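Side-chain contacts in nitrilotriacetate monooxygenase (Burkholderia pseudomallei, PDB 3SDO), which probably acts as a flavin-dependent monooxygenase of the luciferase-like family, using FMN to insert one atom of molecular oxygen into an organic substrate: residues N22-A25 / W26-P29; V43-A46 / R47-E50; A302-S305 / H306-Q310; T336-N339 / I340-L343. One frame throughout, in Å; residues are numbered along the deposited sequence.

Interaction 1 (N22-A25 / W26-P29); sequences NMNA and WKHP
N24 and K27 meet where a type I beta turn, N22 to A25, runs on into a short 3-10 turn, in the loop between barrel strand 11-15 and helix 39-51. The backbone bonds come first. K27 N donates to N24 O at 3.1 Å and H28 N to A25 O at 2.9 Å, both donors lying well above the carbonyl planes, in keeping with the tight winding of a 3-10 turn. Just before them, N22 OD1 accepts from N24 N at 2.8 Å, an Asx turn that fixes the entry.

The polar side chains form a second group. N24 and the extended K27 lie alongside each other, ND2 being 3.6 Å from NZ. They share outside partners: both nitrogens bond to L294 O, K27 forms a salt bridge with E299, and N24 ND2 bonds to the other oxygen of that carboxylate. H28 is tied to S30 and Q290 through its two ring nitrogens.

The indole forms the third group. With W26 CG between its own N and carbonyl carbon (chi1 68°), the ring receives K27 CG over the centre of one face, and F182 of the second subunit also meets it. The indole stands nearly perpendicular to the N24 amide, and at its edge a water donates to N24 OD1 at 2.6 Å and accepts from W26 NE1 at 2.9 Å.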
ATOM      1  N   ASN A  22      14.011  18.382  -2.299  1.00 21.83           N
ATOM      2  CA  ASN A  22      15.193  18.790  -1.537  1.00 22.86           C
ATOM      3  C   ASN A  22      15.205  18.040  -0.196  1.00 23.64           C
ATOM      4  O   ASN A  22      14.201  18.023   0.534  1.00 23.02           O
ATOM      5  CB  ASN A  22      15.231  20.312  -1.338  1.00 22.96           C
ATOM      6  CG  ASN A  22      16.487  20.777  -0.617  1.00 24.49           C
ATOM      7  OD1 ASN A  22      16.675  20.483   0.565  1.00 25.05           O
ATOM      8  ND2 ASN A  22      17.373  21.461  -1.333  1.00 22.36           N
ATOM      9  N   MET A  23      16.340  17.434   0.127  1.00 24.57           N
ATOM     10  CA  MET A  23      16.436  16.579   1.302  1.00 25.97           C
ATOM     11  C   MET A  23      16.061  17.316   2.596  1.00 25.10           C
ATOM     12  O   MET A  23      15.584  16.689   3.541  1.00 24.76           O
ATOM     13  CB  MET A  23      17.838  15.945   1.411  1.00 27.45           C
ATOM     14  CG  MET A  23      18.984  16.879   1.781  1.00 32.41           C
ATOM     15  SD  MET A  23      20.561  16.044   2.199  1.00 43.84           S
ATOM     16  CE  MET A  23      20.578  14.735   0.969  1.00 41.90           C
ATOM     17  N   ASN A  24      16.290  18.633   2.620  1.00 24.31           N
ATOM     18  CA  ASN A  24      16.020  19.463   3.795  1.00 24.33           C
ATOM     19  C   ASN A  24      14.735  20.302   3.707  1.00 22.60           C
ATOM     20  O   ASN A  24      14.555  21.259   4.453  1.00 21.26           O
ATOM     21  CB  ASN A  24      17.226  20.336   4.094  1.00 25.14           C
ATOM     22  CG  ASN A  24      18.370  19.545   4.783  1.00 28.38           C
ATOM     23  OD1 ASN A  24      18.228  18.348   5.100  1.00 31.46           O
ATOM     24  ND2 ASN A  24      19.494  20.213   5.000  1.00 27.99           N
ATOM     25  N   ALA A  25      13.819  19.880   2.841  1.00 21.02           N
ATOM     26  CA  ALA A  25      12.575  20.609   2.617  1.00 20.56           C
ATOM     27  C   ALA A  25      11.694  20.675   3.876  1.00 20.01           C
ATOM     28  O   ALA A  25      10.858  21.585   4.002  1.00 20.43           O
ATOM     29  CB  ALA A  25      11.789  19.979   1.434  1.00 18.72           C
ATOM     30  N   TRP A  26      11.875  19.731   4.802  1.00 20.49           N
ATOM     31  CA  TRP A  26      11.103  19.731   6.068  1.00 20.76           C
ATOM     32  C   TRP A  26      11.304  21.019   6.877  1.00 21.41           C
ATOM     33  O   TRP A  26      10.508  21.315   7.784  1.00 21.25           O
ATOM     34  CB  TRP A  26      11.461  18.538   6.965  1.00 20.69           C
ATOM     35  CG  TRP A  26      12.849  18.563   7.548  1.00 20.80           C
ATOM     36  CD1 TRP A  26      14.007  18.094   6.959  1.00 21.81           C
ATOM     37  CD2 TRP A  26      13.235  19.055   8.837  1.00 22.70           C
ATOM     38  NE1 TRP A  26      15.083  18.289   7.790  1.00 22.78           N
ATOM     39  CE2 TRP A  26      14.642  18.871   8.955  1.00 22.06           C
ATOM     40  CE3 TRP A  26      12.536  19.623   9.905  1.00 22.25           C
ATOM     41  CZ2 TRP A  26      15.353  19.235  10.096  1.00 23.13           C
ATOM     42  CZ3 TRP A  26      13.258  20.011  11.040  1.00 22.74           C
ATOM     43  CH2 TRP A  26      14.647  19.805  11.129  1.00 23.44           C
ATOM     44  N   LYS A  27      12.401  21.727   6.603  1.00 21.27           N
ATOM     45  CA  LYS A  27      12.704  22.992   7.276  1.00 22.46           C
ATOM     46  C   LYS A  27      11.925  24.180   6.697  1.00 22.35           C
ATOM     47  O   LYS A  27      11.868  25.238   7.329  1.00 22.90           O
ATOM     48  CB  LYS A  27      14.196  23.350   7.179  1.00 22.87           C
ATOM     49  CG  LYS A  27      15.199  22.353   7.735  1.00 24.59           C
ATOM     50  CD  LYS A  27      16.603  23.011   7.730  1.00 28.02           C
ATOM     51  CE  LYS A  27      17.717  22.033   8.001  1.00 28.68           C
ATOM     52  NZ  LYS A  27      19.102  22.557   7.682  1.00 25.15           N
ATOM     53  N   HIS A  28      11.390  24.049   5.483  1.00 22.16           N
ATOM     54  CA  HIS A  28      10.741  25.199   4.835  1.00 22.28           C
ATOM     55  C   HIS A  28       9.362  25.477   5.430  1.00 22.71           C
ATOM     56  O   HIS A  28       8.569  24.540   5.575  1.00 21.54           O
ATOM     57  CB  HIS A  28      10.611  25.008   3.316  1.00 22.16           C
ATOM     58  CG  HIS A  28      10.413  26.299   2.601  1.00 21.18           C
ATOM     59  ND1 HIS A  28       9.165  26.800   2.318  1.00 21.08           N
ATOM     60  CD2 HIS A  28      11.302  27.244   2.218  1.00 21.85           C
ATOM     61  CE1 HIS A  28       9.298  27.986   1.747  1.00 24.35           C
ATOM     62  NE2 HIS A  28      10.586  28.284   1.686  1.00 20.70           N
ATOM     63  N   PRO A  29       9.063  26.762   5.756  1.00 23.90           N
ATOM     64  CA  PRO A  29       7.780  27.098   6.392  1.00 24.18           C
ATOM     65  C   PRO A  29       6.525  26.856   5.562  1.00 23.73           C
ATOM     66  O   PRO A  29       5.453  26.854   6.120  1.00 23.03           O
ATOM     67  CB  PRO A  29       7.903  28.597   6.720  1.00 25.43           C
ATOM     68  CG  PRO A  29       9.055  29.104   5.932  1.00 25.74           C
ATOM     69  CD  PRO A  29       9.956  27.938   5.649  1.00 24.58           C
TER
HETATM   70  O   HOH W   1      12.766  16.876   4.037  1.00 13.81           O
HETATM   71  O   HOH W   2      17.916  17.562   7.604  1.00 17.47           O

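Interaction 2 (V43-A46 / R47-E50)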
ATOM      1  N   VAL A  43      -2.903  14.579   0.840  1.00 16.34           N
ATOM      2  CA  VAL A  43      -4.224  14.823   0.271  1.00 15.97           C
ATOM      3  C   VAL A  43      -4.323  16.243  -0.316  1.00 16.04           C
ATOM      4  O   VAL A  43      -4.803  16.440  -1.424  1.00 15.33           O
ATOM      5  CB  VAL A  43      -5.368  14.629   1.294  1.00 16.51           C
ATOM      6  CG1 VAL A  43      -6.725  14.987   0.627  1.00 15.64           C
ATOM      7  CG2 VAL A  43      -5.398  13.180   1.850  1.00 15.68           C
ATOM      8  N   ASP A  44      -3.865  17.218   0.440  1.00 15.75           N
ATOM      9  CA  ASP A  44      -3.864  18.602  -0.017  1.00 17.04           C
ATOM     10  C   ASP A  44      -3.059  18.791  -1.311  1.00 17.17           C
ATOM     11  O   ASP A  44      -3.563  19.376  -2.283  1.00 16.92           O
ATOM     12  CB  ASP A  44      -3.330  19.501   1.090  1.00 17.82           C
ATOM     13  CG  ASP A  44      -3.156  20.935   0.647  1.00 20.22           C
ATOM     14  OD1 ASP A  44      -4.044  21.738   0.931  1.00 25.22           O
ATOM     15  OD2 ASP A  44      -2.147  21.254   0.002  1.00 19.87           O
ATOM     16  N   ARG A  45      -1.849  18.235  -1.344  1.00 17.00           N
ATOM     17  CA  ARG A  45      -1.004  18.310  -2.526  1.00 17.16           C
ATOM     18  C   ARG A  45      -1.570  17.522  -3.713  1.00 17.48           C
ATOM     19  O   ARG A  45      -1.546  18.011  -4.837  1.00 17.66           O
ATOM     20  CB  ARG A  45       0.407  17.866  -2.205  1.00 16.68           C
ATOM     21  CG  ARG A  45       1.105  18.688  -1.118  1.00 15.39           C
ATOM     22  CD  ARG A  45       1.426  20.085  -1.545  1.00 15.71           C
ATOM     23  NE  ARG A  45       0.289  21.000  -1.426  1.00 16.44           N
ATOM     24  CZ  ARG A  45       0.275  22.256  -1.854  1.00 18.37           C
ATOM     25  NH1 ARG A  45      -0.822  22.999  -1.688  1.00 19.19           N
ATOM     26  NH2 ARG A  45       1.347  22.785  -2.428  1.00 20.58           N
ATOM     27  N   ALA A  46      -2.092  16.319  -3.480  1.00 17.90           N
ATOM     28  CA  ALA A  46      -2.712  15.554  -4.567  1.00 18.01           C
ATOM     29  C   ALA A  46      -3.901  16.311  -5.157  1.00 18.08           C
ATOM     30  O   ALA A  46      -4.052  16.364  -6.380  1.00 17.84           O
ATOM     31  CB  ALA A  46      -3.130  14.129  -4.102  1.00 17.68           C
ATOM     32  N   ARG A  47      -4.717  16.923  -4.293  1.00 18.41           N
ATOM     33  CA  ARG A  47      -5.890  17.695  -4.752  1.00 18.56           C
ATOM     34  C   ARG A  47      -5.505  18.964  -5.493  1.00 18.66           C
ATOM     35  O   ARG A  47      -6.099  19.303  -6.499  1.00 18.50           O
ATOM     36  CB  ARG A  47      -6.820  18.025  -3.585  1.00 18.33           C
ATOM     37  CG  ARG A  47      -7.593  16.797  -3.124  1.00 18.85           C
ATOM     38  CD  ARG A  47      -8.417  17.107  -1.915  1.00 20.10           C
ATOM     39  NE  ARG A  47      -9.369  16.044  -1.597  1.00 19.95           N
ATOM     40  CZ  ARG A  47     -10.054  15.992  -0.464  1.00 25.09           C
ATOM     41  NH1 ARG A  47      -9.862  16.923   0.486  1.00 26.22           N
ATOM     42  NH2 ARG A  47     -10.945  15.031  -0.274  1.00 25.68           N
ATOM     43  N   ARG A  48      -4.472  19.629  -5.003  1.00 19.04           N
ATOM     44  CA  ARG A  48      -3.915  20.813  -5.655  1.00 18.80           C
ATOM     45  C   ARG A  48      -3.483  20.473  -7.075  1.00 18.18           C
ATOM     46  O   ARG A  48      -3.811  21.192  -8.026  1.00 18.73           O
ATOM     47  CB  ARG A  48      -2.716  21.319  -4.848  1.00 18.89           C
ATOM     48  CG  ARG A  48      -2.278  22.731  -5.154  1.00 19.66           C
ATOM     49  CD  ARG A  48      -3.249  23.733  -4.583  1.00 23.47           C
ATOM     50  NE  ARG A  48      -2.659  25.057  -4.440  1.00 26.27           N
ATOM     51  CZ  ARG A  48      -2.687  26.019  -5.358  1.00 26.14           C
ATOM     52  NH1 ARG A  48      -3.291  25.851  -6.526  1.00 27.33           N
ATOM     53  NH2 ARG A  48      -2.133  27.177  -5.080  1.00 27.06           N
ATOM     54  N   ALA A  49      -2.745  19.377  -7.225  1.00 17.35           N
ATOM     55  CA  ALA A  49      -2.312  18.931  -8.544  1.00 16.86           C
ATOM     56  C   ALA A  49      -3.501  18.527  -9.434  1.00 16.04           C
ATOM     57  O   ALA A  49      -3.576  18.927 -10.596  1.00 14.79           O
ATOM     58  CB  ALA A  49      -1.300  17.769  -8.417  1.00 15.47           C
ATOM     59  N   GLU A  50      -4.425  17.758  -8.870  1.00 16.11           N
ATOM     60  CA  GLU A  50      -5.581  17.273  -9.606  1.00 16.85           C
ATOM     61  C   GLU A  50      -6.426  18.442 -10.121  1.00 17.92           C
ATOM     62  O   GLU A  50      -6.893  18.439 -11.262  1.00 16.39           O
ATOM     63  CB  GLU A  50      -6.443  16.360  -8.721  1.00 17.29           C
ATOM     64  CG  GLU A  50      -7.703  15.845  -9.401  1.00 18.71           C
ATOM     65  CD  GLU A  50      -8.471  14.858  -8.531  1.00 22.35           C
ATOM     66  OE1 GLU A  50      -9.034  15.285  -7.493  1.00 21.20           O
ATOM     67  OE2 GLU A  50      -8.495  13.652  -8.875  1.00 19.04           O
TER
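R47 runs its extended chain beside V43 and lays one face of its guanidinium over V43 CG1, which stands 3.4 Å from the plane and toward its rim. V43 CG1 is anti to its own N (chi1 177°), which directs this methyl to the arginine, while NE of R47 reaches beyond the pair to bond with L89 O. Next comes R48, bent at chi2, whose CG approaches a face of the R45 guanidinium and lies 3.8 Å from R45 NH1. The two guanidinium planes stand 81° apart. Their shared attraction is an anion: D406 makes a salt bridge with R45 NH2 and R48 NE, and D410 takes R48 NH2. R45 is also held in its guanidinium plane by D44, whose OD2 receives both NE and NH1 at 2.8 Å, a side-on grip on one oxygen that should limit rotation of the group. A49 keeps CB close to R45 O, at 3.6 Å, and touches I54 and I93. E50 has an extended chain, and its OE2 accepts from the backbone amides of S91, K92 and I93. Alpha-helical bonds, such as E50 N to A46 O at 2.9 Å, run beneath. Helix 39-51 joins parallel strands 11-15 and 56-59 beside helix 401-418, the beta-alpha-beta layout of a TIM barrel.

Interaction 3 (A302-S305 / H306-Q310); sequences AYLS and HFFQQ
The aromatic cluster of Y303, H306 and F307 sits on the last turn of helix 297-307. F307 turns its edge to the face of Y303, a T-shaped pair with centroids 5.3 Å apart and planes at 80°, and the closest atoms are the two CE2 carbons at 3.7 Å. With Y303 CG anti to its backbone N (chi1 -168°), the phenol is set down the helix toward residues 306 and 307. The H306 imidazole lies nearly parallel to the Y303 ring but slid so far that they barely overlap; its CD2 instead stands over the rim of the F307 ring.

These rings belong to a helical excursion between barrel strands 268-277 and 393-396, the contact's centre lying about 29 Å from that of the chain. F333 adds its own ring to H306 and F307, and L304 packs on V358 and L351 of helix 351-363.

The backbone tightens as the helix ends. H306 N finds only weak bonds, whereas F307 N donates to L304 O at 3.1 Å. The same L304 O lies in the plane of the F308 ring at its edge, 3.4 Å from CD2. S305 O takes two donors from opposite faces of its plane, F308 N at 3.1 Å and Q310 N at 2.9 Å, where the chain turns through two residues of positive phi. S305 OG bonds to H311 O.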
ATOM      1  N   ALA A 302      30.330  19.440   5.566  1.00 39.79           N
ATOM      2  CA  ALA A 302      30.477  18.025   5.934  1.00 40.83           C
ATOM      3  C   ALA A 302      30.496  17.167   4.677  1.00 41.45           C
ATOM      4  O   ALA A 302      31.217  16.169   4.596  1.00 41.54           O
ATOM      5  CB  ALA A 302      29.334  17.567   6.882  1.00 40.63           C
ATOM      6  N   TYR A 303      29.712  17.578   3.691  1.00 38.33           N
ATOM      7  CA  TYR A 303      29.658  16.882   2.429  1.00 39.75           C
ATOM      8  C   TYR A 303      30.880  17.165   1.538  1.00 38.47           C
ATOM      9  O   TYR A 303      31.336  16.282   0.807  1.00 39.19           O
ATOM     10  CB  TYR A 303      28.330  17.189   1.717  1.00 41.60           C
ATOM     11  CG  TYR A 303      28.069  16.274   0.539  1.00 44.71           C
ATOM     12  CD1 TYR A 303      27.788  14.919   0.733  1.00 47.49           C
ATOM     13  CD2 TYR A 303      28.121  16.762  -0.770  1.00 46.16           C
ATOM     14  CE1 TYR A 303      27.565  14.072  -0.349  1.00 50.81           C
ATOM     15  CE2 TYR A 303      27.899  15.932  -1.851  1.00 48.10           C
ATOM     16  CZ  TYR A 303      27.624  14.582  -1.646  1.00 51.15           C
ATOM     17  OH  TYR A 303      27.404  13.748  -2.727  1.00 52.52           O
ATOM     18  N   LEU A 304      31.434  18.376   1.588  1.00 36.59           N
ATOM     19  CA  LEU A 304      32.739  18.635   0.969  1.00 34.46           C
ATOM     20  C   LEU A 304      33.850  17.774   1.597  1.00 32.84           C
ATOM     21  O   LEU A 304      34.755  17.285   0.908  1.00 32.39           O
ATOM     22  CB  LEU A 304      33.170  20.085   1.183  1.00 34.42           C
ATOM     23  CG  LEU A 304      33.171  21.172   0.115  1.00 36.04           C
ATOM     24  CD1 LEU A 304      34.078  22.258   0.671  1.00 34.95           C
ATOM     25  CD2 LEU A 304      33.633  20.724  -1.276  1.00 34.27           C
ATOM     26  N   SER A 305      33.805  17.659   2.921  1.00 31.27           N
ATOM     27  CA  SER A 305      34.767  16.863   3.703  1.00 30.43           C
ATOM     28  C   SER A 305      34.852  15.419   3.168  1.00 30.44           C
ATOM     29  O   SER A 305      35.928  14.830   3.117  1.00 30.09           O
ATOM     30  CB  SER A 305      34.333  16.885   5.188  1.00 31.35           C
ATOM     31  OG  SER A 305      35.276  16.273   6.055  1.00 32.64           O
ATOM     32  N   HIS A 306      33.712  14.880   2.753  1.00 29.93           N
ATOM     33  CA  HIS A 306      33.595  13.542   2.159  1.00 31.71           C
ATOM     34  C   HIS A 306      34.576  13.296   0.991  1.00 30.47           C
ATOM     35  O   HIS A 306      35.127  12.197   0.829  1.00 31.20           O
ATOM     36  CB  HIS A 306      32.115  13.349   1.713  1.00 33.46           C
ATOM     37  CG  HIS A 306      31.853  12.129   0.890  1.00 37.84           C
ATOM     38  ND1 HIS A 306      31.952  10.849   1.395  1.00 44.05           N
ATOM     39  CD2 HIS A 306      31.454  11.995  -0.399  1.00 42.07           C
ATOM     40  CE1 HIS A 306      31.651   9.978   0.444  1.00 45.54           C
ATOM     41  NE2 HIS A 306      31.342  10.648  -0.654  1.00 43.78           N
ATOM     42  N   PHE A 307      34.786  14.317   0.174  1.00 28.36           N
ATOM     43  CA  PHE A 307      35.607  14.169  -1.010  1.00 28.69           C
ATOM     44  C   PHE A 307      37.090  14.346  -0.732  1.00 27.63           C
ATOM     45  O   PHE A 307      37.912  13.989  -1.570  1.00 28.83           O
ATOM     46  CB  PHE A 307      35.129  15.136  -2.089  1.00 28.83           C
ATOM     47  CG  PHE A 307      33.726  14.834  -2.588  1.00 31.62           C
ATOM     48  CD1 PHE A 307      33.434  13.618  -3.176  1.00 32.72           C
ATOM     49  CD2 PHE A 307      32.708  15.764  -2.454  1.00 33.63           C
ATOM     50  CE1 PHE A 307      32.144  13.330  -3.630  1.00 36.41           C
ATOM     51  CE2 PHE A 307      31.408  15.479  -2.901  1.00 35.84           C
ATOM     52  CZ  PHE A 307      31.132  14.263  -3.494  1.00 36.64           C
ATOM     53  N   PHE A 308      37.431  14.894   0.430  1.00 25.95           N
ATOM     54  CA  PHE A 308      38.818  15.191   0.772  1.00 25.69           C
ATOM     55  C   PHE A 308      39.294  14.429   2.017  1.00 26.08           C
ATOM     56  O   PHE A 308      39.961  14.995   2.885  1.00 25.82           O
ATOM     57  CB  PHE A 308      38.979  16.701   0.984  1.00 24.48           C
ATOM     58  CG  PHE A 308      38.874  17.507  -0.272  1.00 25.36           C
ATOM     59  CD1 PHE A 308      40.001  17.753  -1.042  1.00 28.98           C
ATOM     60  CD2 PHE A 308      37.663  18.036  -0.675  1.00 28.24           C
ATOM     61  CE1 PHE A 308      39.923  18.510  -2.197  1.00 29.62           C
ATOM     62  CE2 PHE A 308      37.564  18.804  -1.812  1.00 28.70           C
ATOM     63  CZ  PHE A 308      38.700  19.047  -2.579  1.00 30.40           C
ATOM     64  N   GLN A 309      38.961  13.145   2.095  1.00 27.32           N
ATOM     65  CA  GLN A 309      39.406  12.278   3.186  1.00 28.32           C
ATOM     66  C   GLN A 309      39.095  12.865   4.579  1.00 27.69           C
ATOM     67  O   GLN A 309      39.932  12.824   5.488  1.00 26.96           O
ATOM     68  CB  GLN A 309      40.907  11.967   3.041  1.00 29.87           C
ATOM     69  CG  GLN A 309      41.266  11.306   1.704  1.00 32.23           C
ATOM     70  CD  GLN A 309      42.706  10.820   1.624  1.00 36.10           C
ATOM     71  OE1 GLN A 309      43.652  11.606   1.701  1.00 36.74           O
ATOM     72  NE2 GLN A 309      42.874   9.518   1.391  1.00 39.48           N
ATOM     73  N   GLN A 310      37.876  13.387   4.724  1.00 26.80           N
ATOM     74  CA  GLN A 310      37.369  13.969   5.976  1.00 27.46           C
ATOM     75  C   GLN A 310      38.139  15.177   6.496  1.00 25.82           C
ATOM     76  O   GLN A 310      38.181  15.430   7.699  1.00 25.73           O
ATOM     77  CB  GLN A 310      37.247  12.926   7.080  1.00 29.56           C
ATOM     78  CG  GLN A 310      36.226  11.839   6.726  1.00 34.28           C
ATOM     79  CD  GLN A 310      36.872  10.512   6.482  1.00 40.58           C
ATOM     80  OE1 GLN A 310      37.475  10.282   5.424  1.00 44.99           O
ATOM     81  NE2 GLN A 310      36.757   9.615   7.462  1.00 43.90           N
TER

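Interaction 4 (T336-N339 / I340-L343)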
ATOM      1  N   THR A 336      36.424  14.120  -8.883  1.00 36.30           N
ATOM      2  CA  THR A 336      35.502  15.094  -8.303  1.00 35.10           C
ATOM      3  C   THR A 336      36.282  16.202  -7.599  1.00 33.50           C
ATOM      4  O   THR A 336      35.927  17.381  -7.712  1.00 33.62           O
ATOM      5  CB  THR A 336      34.511  14.438  -7.318  1.00 35.23           C
ATOM      6  OG1 THR A 336      33.755  13.452  -8.006  1.00 37.43           O
ATOM      7  CG2 THR A 336      33.552  15.467  -6.760  1.00 34.68           C
ATOM      8  N   THR A 337      37.347  15.850  -6.884  1.00 32.46           N
ATOM      9  CA  THR A 337      38.130  16.879  -6.221  1.00 31.26           C
ATOM     10  C   THR A 337      38.791  17.779  -7.266  1.00 31.63           C
ATOM     11  O   THR A 337      38.880  18.994  -7.070  1.00 30.94           O
ATOM     12  CB  THR A 337      39.142  16.319  -5.174  1.00 31.07           C
ATOM     13  OG1 THR A 337      40.067  15.407  -5.787  1.00 32.94           O
ATOM     14  CG2 THR A 337      38.394  15.626  -4.056  1.00 31.13           C
ATOM     15  N   ASP A 338      39.213  17.195  -8.387  1.00 32.31           N
ATOM     16  CA  ASP A 338      39.717  17.989  -9.516  1.00 33.02           C
ATOM     17  C   ASP A 338      38.637  18.954 -10.038  1.00 33.24           C
ATOM     18  O   ASP A 338      38.925  20.121 -10.305  1.00 32.81           O
ATOM     19  CB  ASP A 338      40.217  17.087 -10.649  1.00 34.33           C
ATOM     20  CG  ASP A 338      41.582  16.458 -10.356  1.00 34.57           C
ATOM     21  OD1 ASP A 338      42.273  16.888  -9.404  1.00 31.33           O
ATOM     22  OD2 ASP A 338      41.974  15.532 -11.098  1.00 32.16           O
ATOM     23  N   ASN A 339      37.408  18.478 -10.181  1.00 33.91           N
ATOM     24  CA  ASN A 339      36.323  19.353 -10.654  1.00 35.51           C
ATOM     25  C   ASN A 339      36.124  20.521  -9.693  1.00 34.69           C
ATOM     26  O   ASN A 339      35.943  21.666 -10.110  1.00 35.07           O
ATOM     27  CB  ASN A 339      34.991  18.600 -10.767  1.00 36.36           C
ATOM     28  CG  ASN A 339      34.985  17.557 -11.856  1.00 39.48           C
ATOM     29  OD1 ASN A 339      35.819  17.569 -12.773  1.00 39.98           O
ATOM     30  ND2 ASN A 339      34.015  16.644 -11.776  1.00 42.71           N
ATOM     31  N   ILE A 340      36.164  20.215  -8.400  1.00 33.65           N
ATOM     32  CA  ILE A 340      35.961  21.216  -7.365  1.00 33.21           C
ATOM     33  C   ILE A 340      37.072  22.285  -7.419  1.00 34.01           C
ATOM     34  O   ILE A 340      36.800  23.497  -7.457  1.00 34.33           O
ATOM     35  CB  ILE A 340      35.869  20.540  -5.967  1.00 32.16           C
ATOM     36  CG1 ILE A 340      34.543  19.778  -5.848  1.00 32.70           C
ATOM     37  CG2 ILE A 340      35.957  21.565  -4.844  1.00 31.18           C
ATOM     38  CD1 ILE A 340      34.428  18.896  -4.609  1.00 33.04           C
ATOM     39  N   LYS A 341      38.319  21.838  -7.456  1.00 34.35           N
ATOM     40  CA  LYS A 341      39.455  22.767  -7.506  1.00 35.44           C
ATOM     41  C   LYS A 341      39.481  23.605  -8.798  1.00 37.72           C
ATOM     42  O   LYS A 341      39.822  24.791  -8.768  1.00 38.55           O
ATOM     43  CB  LYS A 341      40.784  22.018  -7.284  1.00 35.36           C
ATOM     44  CG  LYS A 341      40.949  21.488  -5.849  1.00 32.48           C
ATOM     45  CD  LYS A 341      42.292  20.764  -5.616  1.00 32.12           C
ATOM     46  CE  LYS A 341      42.327  19.384  -6.262  1.00 32.36           C
ATOM     47  NZ  LYS A 341      43.565  18.594  -5.926  1.00 30.38           N
ATOM     48  N   ARG A 342      39.111  23.005  -9.922  1.00 39.67           N
ATOM     49  CA  ARG A 342      39.066  23.733 -11.192  1.00 42.00           C
ATOM     50  C   ARG A 342      38.039  24.863 -11.099  1.00 42.40           C
ATOM     51  O   ARG A 342      38.313  26.002 -11.474  1.00 43.28           O
ATOM     52  CB  ARG A 342      38.708  22.785 -12.342  1.00 43.52           C
ATOM     53  CG  ARG A 342      38.839  23.400 -13.734  1.00 46.52           C
ATOM     54  CD  ARG A 342      38.829  22.330 -14.825  1.00 49.50           C
ATOM     55  NE  ARG A 342      37.755  21.372 -14.589  1.00 49.98           N
ATOM     56  CZ  ARG A 342      37.896  20.066 -14.361  1.00 49.21           C
ATOM     57  NH1 ARG A 342      39.082  19.467 -14.369  1.00 48.59           N
ATOM     58  NH2 ARG A 342      36.809  19.345 -14.135  1.00 49.24           N
ATOM     59  N   LEU A 343      36.855  24.533 -10.597  1.00 42.35           N
ATOM     60  CA  LEU A 343      35.783  25.509 -10.396  1.00 43.31           C
ATOM     61  C   LEU A 343      36.255  26.676  -9.531  1.00 42.93           C
ATOM     62  O   LEU A 343      36.114  27.843  -9.909  1.00 43.64           O
ATOM     63  CB  LEU A 343      34.591  24.823  -9.732  1.00 43.05           C
ATOM     64  CG  LEU A 343      33.345  25.650  -9.421  1.00 44.44           C
ATOM     65  CD1 LEU A 343      32.461  25.760 -10.661  1.00 47.70           C
ATOM     66  CD2 LEU A 343      32.590  24.999  -8.259  1.00 44.55           C
TER
HETATM   67  O   HOH W   3      42.318  16.416  -7.033  1.00 17.65           O
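I340 overlaps T336 by passing CG1 close to the T336 carbonyl oxygen, at 3.3 Å, and crossing on until CD1 lies 4.1 Å from T336 CG2. CG1 is anti to the carbonyl carbon of I340 (chi1 -71°), so the branch runs back along the helix, while the I340 side chain also meets V354 and V358.

K341 takes a different course. It lies across D338, bends at chi3, and rests CE 3.6 Å from T337 O. Its NZ is 4.1 Å from D338 OD1, beyond a salt bridge, and a water lies nearby, accepting from NZ at 2.7 Å and donating to T337 OG1 at 2.8 Å. The same water stands so near D338 OD1 that its place there is doubtful. T337 OG1 is also bonded to Q334 O, which anchors this hydroxyl one turn back.

Both pairs lie on helix 334-346, part of the helical excursion that leaves the TIM barrel after strand 268-277; the apolar side of this helix faces helices 297-307 and 351-363.

On the outer side, N339 and R342 lie side by side, amide and guanidinium planes 61° apart. R342 NH2 approaches N339 OD1 at the implausibly short 2.4 Å, so the bond there is of doubtful geometry. One face of the R342 guanidinium looks toward D338 O, and R342 N donates to that oxygen at 2.9 Å.

How the interactions relate
Placement in the fold governs the chemistry here. Interaction 1 is the most buried, a loop contact where polar groups are hydrogen-bonded to residues around them and the second subunit closes in. Interaction 2, also on the barrel itself, is partly buried and relies on charge, its arginines binding the aspartates of helix 401-418. Interactions 3 and 4, their centres 13 Å apart, occupy successive helices of the outlying excursion and touch: L304 meets I340, F307 packs on T336 and T337, and F308 on T337. Aromatic rings dominate the former, aliphatic packing and polar side chains at the surface the latter. Interaction 2 lies about 39 Å and 42 Å, centre to centre, from these two.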